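Triosephosphate isomerase (Trichomonas vaginalis, PDB 4O4V) probably catalyses the interconversion of D-glyceraldehyde 3-phosphate and dihydroxyacetone phosphate, a step of glycolysis and gluconeogenesis, and works as a homodimer. Local coordinates at residues G8-N13 with E21-M26; V38-P43 with P48-K53; E96-L101 with S143-K148. All coordinates share one frame; numbering follows the deposited sequence. Where two conformers were deposited one is given.

Interaction 1: G8-N13 with E21-M26; sequences GNWKAN and EKLIEM
The first beta-alpha-beta unit of the TIM barrel is packed together here, as Trp-10, just beyond strand 5-9, meets Leu-23 and Ile-24 of helix 17-28. The indole and the Leu-23 side chain approach from opposite directions. Leu-23 has CG anti to its backbone N (chi1 179°), and its CD2 branch is modelled over one face of the indole, off-centre toward the rim, in a CH-pi geometry with the six-membered ring. The closest approach of this methyl is too short to be real, and its exact height over the ring is therefore doubtful. Leu-23 CG follows behind, 3.6 Å from Trp-10 CZ2. Ile-24 touches the same ring differently: its CG1 lies near the ring plane, at the edge, 4.2 Å from Trp-10 CH2. Two successive helix residues thus meet the indole at a face and at its outer edge.

The loop that carries Trp-10 is folded by its own polar groups. Asn-9 OD1 accepts from Lys-11 N at 3.0 Å and forms an Asx turn; the donor sits above the carbonyl plane. Asn-13 ND2 gives a fairly straight bond of 2.9 Å to Trp-10 O, with an N-H...O angle of 162°. Asn-13 OD1 bonds Asn-70 of the second subunit, which ties this loop to the dimer interface.

Trp-10 also packs on Ala-42 and on Leu-237 from other loops, and its backbone bonds that of Ala-41 in the neighbouring strand 37-41. Helix 17-28 touches the indole through Leu-23 and Ile-24, and helix 47-53 through Ile-24.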
loop_
_atom_site.group_PDB
_atom_site.type_symbol
_atom_site.label_atom_id
_atom_site.label_comp_id
_atom_site.label_asym_id
_atom_site.label_seq_id
_atom_site.Cartn_x
_atom_site.Cartn_y
_atom_site.Cartn_z
ATOM N N GLY A 8 -6.986 -0.600 -17.585
ATOM C CA GLY A 8 -5.538 -0.632 -17.690
ATOM C C GLY A 8 -4.905 -0.710 -16.322
ATOM O O GLY A 8 -4.902 0.314 -15.609
ATOM N N ASN A 9 -4.310 -1.824 -15.952
ATOM C CA ASN A 9 -3.650 -1.968 -14.653
ATOM C C ASN A 9 -2.161 -1.696 -14.828
ATOM O O ASN A 9 -1.423 -2.550 -15.313
ATOM C CB ASN A 9 -3.881 -3.377 -14.124
ATOM C CG ASN A 9 -3.248 -3.603 -12.778
ATOM O OD1 ASN A 9 -2.806 -2.653 -12.111
ATOM N ND2 ASN A 9 -3.237 -4.840 -12.339
ATOM N N TRP A 10 -1.718 -0.513 -14.429
ATOM C CA TRP A 10 -0.293 -0.180 -14.495
ATOM C C TRP A 10 0.551 -1.024 -13.560
ATOM O O TRP A 10 1.769 -1.078 -13.738
ATOM C CB TRP A 10 -0.062 1.282 -14.153
ATOM C CG TRP A 10 -0.598 2.264 -15.150
ATOM C CD1 TRP A 10 -1.394 2.033 -16.236
ATOM C CD2 TRP A 10 -0.379 3.676 -15.101
ATOM N NE1 TRP A 10 -1.688 3.237 -16.866
ATOM C CE2 TRP A 10 -1.063 4.251 -16.191
ATOM C CE3 TRP A 10 0.354 4.510 -14.246
ATOM C CZ2 TRP A 10 -1.057 5.637 -16.440
ATOM C CZ3 TRP A 10 0.351 5.888 -14.496
ATOM C CH2 TRP A 10 -0.339 6.426 -15.584
ATOM N N LYS A 11 -0.058 -1.653 -12.564
ATOM C CA LYS A 11 0.652 -2.395 -11.524
ATOM C C LYS A 11 1.606 -1.434 -10.833
ATOM O O LYS A 11 1.269 -0.261 -10.642
ATOM C CB LYS A 11 1.313 -3.681 -12.027
ATOM C CG LYS A 11 0.334 -4.582 -12.808
ATOM C CD LYS A 11 0.942 -5.906 -13.185
ATOM C CE LYS A 11 -0.043 -6.773 -13.938
ATOM N NZ LYS A 11 0.530 -8.123 -14.148
ATOM N N ALA A 12 2.779 -1.875 -10.414
ATOM C CA ALA A 12 3.745 -1.005 -9.724
ATOM C C ALA A 12 4.663 -0.348 -10.751
ATOM O O ALA A 12 5.859 -0.625 -10.820
ATOM C CB ALA A 12 4.529 -1.765 -8.674
ATOM N N ASN A 13 4.060 0.509 -11.552
ATOM C CA ASN A 13 4.757 1.187 -12.644
ATOM C C ASN A 13 4.029 2.486 -12.927
ATOM O O ASN A 13 2.857 2.639 -12.568
ATOM C CB ASN A 13 4.684 0.383 -13.949
ATOM C CG ASN A 13 5.303 -0.974 -13.877
ATOM O OD1 ASN A 13 6.534 -1.116 -14.009
ATOM N ND2 ASN A 13 4.492 -1.997 -13.694
ATOM N N GLU A 21 3.221 11.101 -16.141
ATOM C CA GLU A 21 2.660 12.231 -16.875
ATOM C C GLU A 21 2.795 12.044 -18.376
ATOM O O GLU A 21 1.889 12.408 -19.124
ATOM C CB GLU A 21 3.276 13.538 -16.411
ATOM C CG GLU A 21 2.827 13.946 -15.005
ATOM C CD GLU A 21 3.597 15.106 -14.420
ATOM O OE1 GLU A 21 4.719 15.398 -14.883
ATOM O OE2 GLU A 21 3.063 15.720 -13.484
ATOM N N LYS A 22 3.912 11.495 -18.836
ATOM C CA LYS A 22 4.080 11.215 -20.261
ATOM C C LYS A 22 3.048 10.193 -20.737
ATOM O O LYS A 22 2.483 10.322 -21.825
ATOM C CB LYS A 22 5.504 10.717 -20.514
ATOM N N LEU A 23 2.819 9.155 -19.943
ATOM C CA LEU A 23 1.841 8.136 -20.309
ATOM C C LEU A 23 0.455 8.764 -20.402
ATOM O O LEU A 23 -0.315 8.470 -21.329
ATOM C CB LEU A 23 1.855 7.035 -19.269
ATOM C CG LEU A 23 0.892 5.867 -19.437
ATOM C CD1 LEU A 23 0.911 5.317 -20.835
ATOM C CD2 LEU A 23 1.274 4.791 -18.443
ATOM N N ILE A 24 0.100 9.605 -19.451
ATOM C CA ILE A 24 -1.183 10.286 -19.479
ATOM C C ILE A 24 -1.345 11.139 -20.733
ATOM O O ILE A 24 -2.405 11.149 -21.365
ATOM C CB ILE A 24 -1.370 11.143 -18.226
ATOM C CG1 ILE A 24 -1.508 10.247 -16.996
ATOM C CG2 ILE A 24 -2.602 12.051 -18.344
ATOM C CD1 ILE A 24 -1.230 10.983 -15.663
ATOM N N GLU A 25 -0.310 11.868 -21.105
ATOM C CA GLU A 25 -0.381 12.671 -22.332
ATOM C C GLU A 25 -0.688 11.801 -23.545
ATOM O O GLU A 25 -1.517 12.191 -24.401
ATOM C CB GLU A 25 0.925 13.428 -22.532
ATOM N N MET A 26 -0.093 10.625 -23.637
ATOM C CA MET A 26 -0.349 9.723 -24.763
ATOM C C MET A 26 -1.765 9.192 -24.747
ATOM O O MET A 26 -2.423 9.100 -25.783
ATOM C CB MET A 26 0.656 8.579 -24.747
ATOM C CG MET A 26 0.466 7.523 -25.857
ATOM S SD MET A 26 -0.811 6.251 -25.607
ATOM C CE MET A 26 -0.095 5.241 -24.337
#

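Interaction 2: V38-P43 with P48-K53; sequences VVVAAP and PTLQQK
This is a buried contact of apolar side chains between the strand and the helix of the second beta-alpha-beta unit of the barrel. Leu-50 of helix 47-53 points at Val-40 and Ala-42 of segment 38-43. Val-40 and Ala-42 are two residues apart along the extended chain, so both direct their side chains to the helix. Ala-41 between them points the other way, as alternation along a strand requires.

A single methyl does the work on the helix side. Leu-50 CD2 lies 3.7 Å from Ala-42 CB and 4.0 Å from Val-40 CG1. It also rests 3.7 Å from Val-40 O, a van der Waals contact with the backbone. The distances hold for one of two modelled Leu-50 conformers. In this one CG is anti to the backbone N (chi1 -176°), which brings CD2 to the strand. Val-40 presents CG1, the branch anti to its own backbone N, and its side chain runs at a slant to that of Leu-50. The small Ala-42 lets the leucine come near the backbone: the CA atoms of Ala-42 and Leu-50 are 7.9 Å apart.

Leu-50 also touches Val-60 of strand 59-62, the next strand in the sheet. Beyond the strands it meets Ile-24 of helix 17-28, and Thr-49 packs on that helix too. Val-40 is touched by Trp-10 as well. Helix 47-53 therefore packs on the outside of the barrel, over strands 37-41 and 59-62, with helix 17-28 at its flank.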
loop_
_atom_site.group_PDB
_atom_site.type_symbol
_atom_site.label_atom_id
_atom_site.label_comp_id
_atom_site.label_asym_id
_atom_site.label_seq_id
_atom_site.Cartn_x
_atom_site.Cartn_y
_atom_site.Cartn_z
ATOM N N VAL A 38 -13.669 2.868 -20.058
ATOM C CA VAL A 38 -12.237 2.724 -19.817
ATOM C C VAL A 38 -11.872 3.232 -18.452
ATOM O O VAL A 38 -12.260 4.356 -18.058
ATOM C CB VAL A 38 -11.411 3.464 -20.893
ATOM C CG1 VAL A 38 -9.912 3.216 -20.696
ATOM C CG2 VAL A 38 -11.857 3.068 -22.305
ATOM N N VAL A 39 -11.116 2.427 -17.726
ATOM C CA VAL A 39 -10.655 2.756 -16.388
ATOM C C VAL A 39 -9.140 2.537 -16.380
ATOM O O VAL A 39 -8.655 1.569 -16.984
ATOM C CB VAL A 39 -11.398 1.877 -15.389
ATOM C CG1 VAL A 39 -10.855 1.991 -13.981
ATOM C CG2 VAL A 39 -12.881 2.202 -15.370
ATOM N N VAL A 40 -8.395 3.401 -15.704
ATOM C CA VAL A 40 -6.940 3.317 -15.617
ATOM C C VAL A 40 -6.557 3.259 -14.152
ATOM O O VAL A 40 -6.877 4.188 -13.394
ATOM C CB VAL A 40 -6.268 4.509 -16.281
ATOM C CG1 VAL A 40 -4.751 4.373 -16.173
ATOM C CG2 VAL A 40 -6.710 4.622 -17.767
ATOM N N ALA A 41 -5.885 2.173 -13.762
ATOM C CA ALA A 41 -5.453 1.947 -12.375
ATOM C C ALA A 41 -3.959 2.190 -12.243
ATOM O O ALA A 41 -3.169 1.691 -13.063
ATOM C CB ALA A 41 -5.788 0.540 -11.934
ATOM N N ALA A 42 -3.557 2.940 -11.219
ATOM C CA ALA A 42 -2.164 3.356 -11.042
ATOM C C ALA A 42 -1.768 3.248 -9.580
ATOM O O ALA A 42 -2.632 3.195 -8.696
ATOM C CB ALA A 42 -1.994 4.769 -11.533
ATOM N N PRO A 43 -0.464 3.300 -9.294
ATOM C CA PRO A 43 -0.001 3.319 -7.894
ATOM C C PRO A 43 -0.589 4.477 -7.111
ATOM O O PRO A 43 -0.805 5.571 -7.646
ATOM C CB PRO A 43 1.520 3.468 -8.034
ATOM C CG PRO A 43 1.823 2.826 -9.350
ATOM C CD PRO A 43 0.669 3.168 -10.234
ATOM N N PRO A 48 -3.269 11.125 -7.525
ATOM C CA PRO A 48 -3.647 12.535 -7.673
ATOM C C PRO A 48 -3.342 13.115 -9.051
ATOM O O PRO A 48 -4.151 13.831 -9.616
ATOM C CB PRO A 48 -2.901 13.226 -6.533
ATOM C CG PRO A 48 -2.753 12.143 -5.497
ATOM C CD PRO A 48 -2.448 10.909 -6.319
ATOM N N THR A 49 -2.133 12.861 -9.538
ATOM C CA THR A 49 -1.686 13.269 -10.875
ATOM C C THR A 49 -2.689 12.798 -11.901
ATOM O O THR A 49 -3.146 13.554 -12.764
ATOM C CB THR A 49 -0.321 12.632 -11.235
ATOM O OG1 THR A 49 0.685 13.143 -10.372
ATOM C CG2 THR A 49 0.090 12.961 -12.645
ATOM N N LEU A 50 -3.002 11.518 -11.808
ATOM C CA LEU A 50 -3.818 10.861 -12.805
ATOM C C LEU A 50 -5.246 11.432 -12.811
ATOM O O LEU A 50 -5.820 11.702 -13.853
ATOM C CB LEU A 50 -3.792 9.337 -12.580
ATOM C CG LEU A 50 -4.505 8.422 -13.577
ATOM C CD1 LEU A 50 -3.953 8.556 -14.960
ATOM C CD2 LEU A 50 -4.433 7.002 -13.137
ATOM N N GLN A 51 -5.806 11.651 -11.631
ATOM C CA GLN A 51 -7.108 12.232 -11.486
ATOM C C GLN A 51 -7.138 13.648 -12.032
ATOM O O GLN A 51 -8.120 14.039 -12.696
ATOM C CB GLN A 51 -7.581 12.167 -10.031
ATOM C CG GLN A 51 -8.972 12.770 -9.801
ATOM C CD GLN A 51 -10.090 11.955 -10.411
ATOM O OE1 GLN A 51 -9.922 10.804 -10.792
ATOM N NE2 GLN A 51 -11.264 12.565 -10.512
ATOM N N GLN A 52 -6.107 14.449 -11.766
ATOM C CA GLN A 52 -6.030 15.803 -12.285
ATOM C C GLN A 52 -5.923 15.858 -13.801
ATOM O O GLN A 52 -6.599 16.677 -14.452
ATOM C CB GLN A 52 -4.833 16.506 -11.654
ATOM N N LYS A 53 -5.111 14.992 -14.396
ATOM C CA LYS A 53 -4.688 15.155 -15.780
ATOM C C LYS A 53 -5.332 14.230 -16.799
ATOM O O LYS A 53 -5.327 14.547 -17.983
ATOM C CB LYS A 53 -3.187 15.019 -15.868
ATOM C CG LYS A 53 -2.459 16.104 -15.115
ATOM C CD LYS A 53 -0.940 15.948 -15.189
ATOM C CE LYS A 53 -0.205 17.097 -14.479
ATOM N NZ LYS A 53 -0.408 17.099 -13.008
#

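Interaction 3: E96-L101 with S143-K148; sequences ERRDIL and SAQIEK
The side chains of Arg-98 and Gln-145 cross obliquely, with the guanidinium and amide planes 43° apart. Gln-145 NE2 sits over one face of the guanidinium, 3.3 Å above its plane and toward the rim. Its nearest atom is Arg-98 NH1, at 3.3 Å, but both are donors and they are not bonded. The arginine reaches this place on a chain that is extended from CG to NE (chi3 180°), pointing from helix 95-99 to helix 138-149.

A water joins the two residues by another route. It lies at the guanidinium edge, in plane, where it accepts from Arg-98 NH2 at 3.2 Å. It then donates to the backbone O of Gln-145 at 2.9 Å.

Other partners set both groups. Arg-98 NE bonds Gly-93 O, NH2 bonds Cys-125 O, and NH1 makes a salt bridge with Asp-105. Gln-145 OE1 accepts from Gly-127 N. All three guanidinium nitrogens are thus engaged, which would fix the rotation of the group. Asp-105 probably offsets its charge. The amide NE2 over the guanidinium face is therefore a van der Waals neighbour and not a bonded partner, and the polar link between the two segments runs through the water.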
loop_
_atom_site.group_PDB
_atom_site.type_symbol
_atom_site.label_atom_id
_atom_site.label_comp_id
_atom_site.label_asym_id
_atom_site.label_seq_id
_atom_site.Cartn_x
_atom_site.Cartn_y
_atom_site.Cartn_z
ATOM N N GLU A 96 -1.531 -11.007 -7.847
ATOM C CA GLU A 96 -0.285 -10.622 -7.204
ATOM C C GLU A 96 -0.481 -10.346 -5.724
ATOM O O GLU A 96 0.413 -10.635 -4.917
ATOM C CB GLU A 96 0.312 -9.432 -7.977
ATOM C CG GLU A 96 0.773 -9.840 -9.375
ATOM C CD GLU A 96 0.787 -8.749 -10.401
ATOM O OE1 GLU A 96 0.625 -7.551 -10.085
ATOM O OE2 GLU A 96 0.981 -9.104 -11.603
ATOM N N ARG A 97 -1.612 -9.771 -5.357
ATOM C CA ARG A 97 -1.905 -9.534 -3.958
ATOM C C ARG A 97 -2.312 -10.796 -3.201
ATOM O O ARG A 97 -1.943 -10.970 -2.035
ATOM C CB ARG A 97 -2.921 -8.424 -3.772
ATOM C CG ARG A 97 -2.457 -7.119 -4.397
ATOM C CD ARG A 97 -3.050 -5.890 -3.736
ATOM N NE ARG A 97 -2.654 -5.749 -2.334
ATOM C CZ ARG A 97 -1.485 -5.273 -1.923
ATOM N NH1 ARG A 97 -0.595 -4.833 -2.788
ATOM N NH2 ARG A 97 -1.225 -5.217 -0.622
ATOM N N ARG A 98 -3.038 -11.693 -3.853
ATOM C CA ARG A 98 -3.395 -12.971 -3.240
ATOM C C ARG A 98 -2.137 -13.780 -3.008
ATOM O O ARG A 98 -1.999 -14.459 -1.987
ATOM C CB ARG A 98 -4.372 -13.739 -4.134
ATOM C CG ARG A 98 -5.742 -13.108 -4.229
ATOM C CD ARG A 98 -6.634 -13.933 -5.153
ATOM N NE ARG A 98 -7.997 -13.459 -5.353
ATOM C CZ ARG A 98 -9.075 -13.949 -4.763
ATOM N NH1 ARG A 98 -8.978 -14.818 -3.765
ATOM N NH2 ARG A 98 -10.262 -13.556 -5.174
ATOM N N ASP A 99 -1.228 -13.772 -3.967
ATOM C CA ASP A 99 -0.168 -14.748 -3.977
ATOM C C ASP A 99 1.111 -14.235 -3.357
ATOM O O ASP A 99 1.796 -15.059 -2.725
ATOM C CB ASP A 99 0.043 -15.280 -5.424
ATOM C CG ASP A 99 -1.207 -16.033 -6.005
ATOM O OD1 ASP A 99 -2.184 -16.357 -5.273
ATOM O OD2 ASP A 99 -1.209 -16.331 -7.227
ATOM N N ILE A 100 1.493 -12.963 -3.556
ATOM C CA ILE A 100 2.709 -12.375 -2.992
ATOM C C ILE A 100 2.433 -11.714 -1.643
ATOM O O ILE A 100 3.179 -11.907 -0.663
ATOM C CB ILE A 100 3.349 -11.322 -3.953
ATOM C CG1 ILE A 100 3.664 -11.959 -5.310
ATOM C CG2 ILE A 100 4.589 -10.721 -3.310
ATOM C CD1 ILE A 100 4.137 -10.975 -6.382
ATOM N N LEU A 101 1.350 -10.936 -1.568
ATOM C CA LEU A 101 0.969 -10.284 -0.319
ATOM C C LEU A 101 0.011 -11.144 0.549
ATOM O O LEU A 101 -0.424 -10.717 1.620
ATOM C CB LEU A 101 0.448 -8.859 -0.568
ATOM C CG LEU A 101 1.445 -7.759 -1.021
ATOM C CD1 LEU A 101 2.742 -7.762 -0.172
ATOM C CD2 LEU A 101 1.784 -7.842 -2.492
ATOM N N SER A 143 -15.355 -21.175 -8.699
ATOM C CA SER A 143 -16.650 -21.080 -8.026
ATOM C C SER A 143 -16.491 -20.803 -6.538
ATOM O O SER A 143 -17.232 -19.988 -5.979
ATOM C CB SER A 143 -17.493 -22.332 -8.244
ATOM O OG SER A 143 -18.832 -22.143 -7.779
ATOM N N ALA A 144 -15.570 -21.460 -5.860
ATOM C CA ALA A 144 -15.379 -21.197 -4.447
ATOM C C ALA A 144 -15.016 -19.734 -4.223
ATOM O O ALA A 144 -15.481 -19.121 -3.266
ATOM C CB ALA A 144 -14.300 -22.119 -3.868
ATOM N N GLN A 145 -14.167 -19.174 -5.089
ATOM C CA GLN A 145 -13.785 -17.772 -4.952
ATOM C C GLN A 145 -14.988 -16.850 -5.150
ATOM O O GLN A 145 -15.181 -15.880 -4.398
ATOM C CB GLN A 145 -12.697 -17.414 -5.953
ATOM C CG GLN A 145 -11.369 -18.116 -5.708
ATOM C CD GLN A 145 -10.300 -17.621 -6.643
ATOM O OE1 GLN A 145 -10.497 -17.599 -7.870
ATOM N NE2 GLN A 145 -9.182 -17.186 -6.091
ATOM N N ILE A 146 -15.756 -17.103 -6.197
ATOM C CA ILE A 146 -16.934 -16.264 -6.491
ATOM C C ILE A 146 -17.992 -16.428 -5.405
ATOM O O ILE A 146 -18.642 -15.453 -5.022
ATOM C CB ILE A 146 -17.485 -16.562 -7.883
ATOM C CG1 ILE A 146 -16.452 -16.230 -8.975
ATOM C CG2 ILE A 146 -18.838 -15.823 -8.114
ATOM C CD1 ILE A 146 -16.133 -14.778 -9.141
ATOM N N GLU A 147 -18.152 -17.629 -4.871
ATOM C CA GLU A 147 -19.098 -17.851 -3.790
ATOM C C GLU A 147 -18.696 -17.157 -2.491
ATOM O O GLU A 147 -19.569 -16.848 -1.678
ATOM C CB GLU A 147 -19.322 -19.353 -3.577
ATOM C CG GLU A 147 -20.054 -20.042 -4.729
ATOM C CD GLU A 147 -20.212 -21.537 -4.526
ATOM O OE1 GLU A 147 -21.068 -21.932 -3.706
ATOM O OE2 GLU A 147 -19.512 -22.323 -5.195
ATOM N N LYS A 148 -17.410 -16.903 -2.275
ATOM C CA LYS A 148 -16.994 -16.066 -1.146
ATOM C C LYS A 148 -17.259 -14.583 -1.400
ATOM O O LYS A 148 -17.555 -13.831 -0.466
ATOM C CB LYS A 148 -15.505 -16.280 -0.836
HETATM O O HOH W 1 -12.834 -14.437 -3.567
#

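How the interactions relate
The three contacts follow one another along the chain, each closing before the next opens. Interactions 1 and 2 are neighbours, with centres about 8 Å apart. Strands 5-9 and 37-41 lie side by side in the barrel sheet, joined by probable backbone bonds from Gly-8 to Val-39 and Ala-41. Helix 17-28 connects them. Interaction 3 lies on the opposite side of the chain's centre, with its centre about 25 Å from each of the other two. It still touches interaction 1, through the salt bridge of Lys-11 NZ with Glu-96 OE2 at 2.8 Å. Each contact also has residues that touch the second subunit, so parts of these barrel segments serve the dimer interface.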